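Contact-dependent inhibitor A (Escherichia coli NC101, PDB 5I4Q) acts as a contact-dependent inhibition toxin, binding elongation factor Tu and probably cleaving specific transfer RNAs. Local coordinates at residues T18-F24 against P40-R45. Sequence-based numbering, arbitrary orientation.
Sequences TVDGMKF and PFVQAR
T18-F24 is a β-hairpin tip: strand 18-19, a type I' turn from V19 to M22, and strand 22-24. Two backbone hydrogen bonds, V19 N to M22 O (3.0 Å) and M22 N to V19 O (2.9 Å), close the turn, with D20 and G21 both at positive phi (57/33 and 73/9). P40-R45 is regular helix; its axis and that of strand 22-24 approach to 9.5 Å with 131° between their N-to-C directions, obliquely antiparallel, and the nearest CA pair is M22-F41, 7.3 Å. T18 turns its CB away from the helix, while V19 (chi1 p) lays CG1 over one face of the F41 ring, a CH-pi contact 3.5 Å from the ring centroid. D20 OD2 stays 4.5 Å from R45 NH1, beyond a salt bridge; R45 NH1 instead salt-bridges an acidic side chain of the Elongation factor Tu chain. M22, a selenomethionine (m, t, m), sets CB 3.7 Å from F41 CE1 and SE 3.9 Å from A44 CB; SE lies at the F41 ring edge, 5.5 Å from its centroid, a Met-aromatic contact. M22 O (3.6 Å from F41 CE1) also meets that edge. F24 (chi1 m) presents its ring edge to the F41 face opposite V19 (centroids 5.0 Å, planes at 82°) and takes P40 CB over its own face, F24 CZ to P40 CB being 3.4 Å. F41 (chi1 m) thus wedges between V19 and F24. I10 of strand 8-12 also touches F41, and V83 of strand 82-88 packs on F24 and A44. Such apolar β-hairpin-on-helix packing forms part of the buried core of this small α+β toxin domain, while the same helix also meets Elongation factor Tu.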
loop_
_atom_site.group_PDB
_atom_site.type_symbol
_atom_site.label_atom_id
_atom_site.label_comp_id
_atom_site.label_asym_id
_atom_site.label_seq_id
_atom_site.Cartn_x
_atom_site.Cartn_y
_atom_site.Cartn_z
ATOM N N THR A 18 -11.348 27.193 -23.480
ATOM C CA THR A 18 -12.702 27.675 -23.360
ATOM C C THR A 18 -13.633 26.736 -24.063
ATOM O O THR A 18 -13.279 26.198 -25.108
ATOM C CB THR A 18 -12.849 29.107 -23.989
ATOM O OG1 THR A 18 -12.514 29.040 -25.369
ATOM C CG2 THR A 18 -11.894 30.139 -23.385
ATOM N N VAL A 19 -14.824 26.551 -23.496
ATOM C CA VAL A 19 -15.895 25.760 -24.120
ATOM C C VAL A 19 -17.174 25.883 -23.279
ATOM O O VAL A 19 -17.079 25.914 -22.035
ATOM C CB VAL A 19 -15.496 24.280 -24.267
ATOM C CG1 VAL A 19 -15.301 23.658 -22.913
ATOM C CG2 VAL A 19 -16.541 23.468 -25.039
ATOM N N ASP A 20 -18.342 25.968 -23.956
ATOM C CA ASP A 20 -19.679 25.998 -23.302
ATOM C C ASP A 20 -19.808 27.157 -22.302
ATOM O O ASP A 20 -20.464 27.051 -21.251
ATOM C CB ASP A 20 -19.915 24.668 -22.574
ATOM C CG ASP A 20 -21.394 24.255 -22.476
ATOM O OD1 ASP A 20 -22.248 24.754 -23.247
ATOM O OD2 ASP A 20 -21.691 23.380 -21.621
ATOM N N GLY A 21 -19.153 28.261 -22.610
ATOM C CA GLY A 21 -19.161 29.389 -21.696
ATOM C C GLY A 21 -18.317 29.232 -20.430
ATOM O O GLY A 21 -18.408 30.065 -19.532
HETATM N N MSE A 22 -17.501 28.176 -20.341
HETATM C CA MSE A 22 -16.559 28.025 -19.237
HETATM C C MSE A 22 -15.149 28.257 -19.717
HETATM O O MSE A 22 -14.818 28.027 -20.890
HETATM C CB MSE A 22 -16.628 26.626 -18.678
HETATM C CG MSE A 22 -17.942 26.310 -17.969
HETATM SE SE MSE A 22 -18.037 24.372 -17.523
HETATM C CE MSE A 22 -18.471 23.579 -19.285
ATOM N N LYS A 23 -14.266 28.672 -18.807
ATOM C CA LYS A 23 -12.875 28.741 -19.170
ATOM C C LYS A 23 -11.954 28.490 -18.007
ATOM O O LYS A 23 -12.294 28.746 -16.859
ATOM C CB LYS A 23 -12.558 30.061 -19.897
ATOM C CG LYS A 23 -12.207 31.239 -19.025
ATOM C CD LYS A 23 -11.983 32.484 -19.898
ATOM C CE LYS A 23 -11.849 33.758 -19.056
ATOM N NZ LYS A 23 -11.807 35.008 -19.875
ATOM N N PHE A 24 -10.787 27.944 -18.355
ATOM C CA PHE A 24 -9.675 27.654 -17.454
ATOM C C PHE A 24 -8.388 28.269 -17.991
ATOM O O PHE A 24 -8.120 28.146 -19.178
ATOM C CB PHE A 24 -9.405 26.143 -17.395
ATOM C CG PHE A 24 -10.367 25.379 -16.534
ATOM C CD1 PHE A 24 -11.601 24.961 -17.032
ATOM C CD2 PHE A 24 -10.031 25.029 -15.239
ATOM C CE1 PHE A 24 -12.485 24.244 -16.239
ATOM C CE2 PHE A 24 -10.894 24.322 -14.456
ATOM C CZ PHE A 24 -12.131 23.924 -14.945
ATOM N N PRO A 40 -11.756 18.642 -16.134
ATOM C CA PRO A 40 -12.165 19.809 -15.380
ATOM C C PRO A 40 -13.420 20.514 -15.868
ATOM O O PRO A 40 -14.089 21.107 -15.081
ATOM C CB PRO A 40 -11.001 20.773 -15.550
ATOM C CG PRO A 40 -9.882 19.991 -16.042
ATOM C CD PRO A 40 -10.438 18.841 -16.771
ATOM N N PHE A 41 -13.713 20.484 -17.159
ATOM C CA PHE A 41 -14.961 21.060 -17.656
ATOM C C PHE A 41 -16.131 20.232 -17.234
ATOM O O PHE A 41 -17.192 20.781 -16.865
ATOM C CB PHE A 41 -14.950 21.223 -19.173
ATOM C CG PHE A 41 -14.075 22.356 -19.643
ATOM C CD1 PHE A 41 -14.486 23.673 -19.493
ATOM C CD2 PHE A 41 -12.886 22.116 -20.249
ATOM C CE1 PHE A 41 -13.706 24.717 -19.934
ATOM C CE2 PHE A 41 -12.113 23.151 -20.719
ATOM C CZ PHE A 41 -12.516 24.451 -20.552
ATOM N N VAL A 42 -15.969 18.920 -17.305
ATOM C CA VAL A 42 -17.011 18.030 -16.788
ATOM C C VAL A 42 -17.239 18.259 -15.278
ATOM O O VAL A 42 -18.368 18.420 -14.845
ATOM C CB VAL A 42 -16.663 16.579 -17.063
ATOM C CG1 VAL A 42 -17.634 15.676 -16.320
ATOM C CG2 VAL A 42 -16.687 16.313 -18.549
ATOM N N GLN A 43 -16.167 18.331 -14.487
ATOM C CA GLN A 43 -16.309 18.639 -13.042
ATOM C C GLN A 43 -17.075 19.958 -12.820
ATOM O O GLN A 43 -17.994 20.044 -11.984
ATOM C CB GLN A 43 -14.955 18.751 -12.347
ATOM C CG GLN A 43 -14.070 17.495 -12.348
ATOM C CD GLN A 43 -12.703 17.783 -11.707
ATOM O OE1 GLN A 43 -12.628 18.368 -10.609
ATOM N NE2 GLN A 43 -11.617 17.388 -12.381
ATOM N N ALA A 44 -16.684 21.008 -13.532
ATOM C CA ALA A 44 -17.264 22.355 -13.284
ATOM C C ALA A 44 -18.740 22.381 -13.689
ATOM O O ALA A 44 -19.581 22.990 -13.032
ATOM C CB ALA A 44 -16.490 23.414 -14.064
ATOM N N ARG A 45 -19.049 21.728 -14.785
ATOM C CA ARG A 45 -20.434 21.599 -15.190
ATOM C C ARG A 45 -21.264 20.859 -14.153
ATOM O O ARG A 45 -22.396 21.268 -13.831
ATOM C CB ARG A 45 -20.537 20.903 -16.541
ATOM C CG ARG A 45 -21.972 20.741 -17.061
ATOM C CD ARG A 45 -21.972 20.306 -18.526
ATOM N NE ARG A 45 -21.469 18.957 -18.650
ATOM C CZ ARG A 45 -21.204 18.344 -19.800
ATOM N NH1 ARG A 45 -21.418 18.966 -20.963
ATOM N NH2 ARG A 45 -20.724 17.094 -19.783
#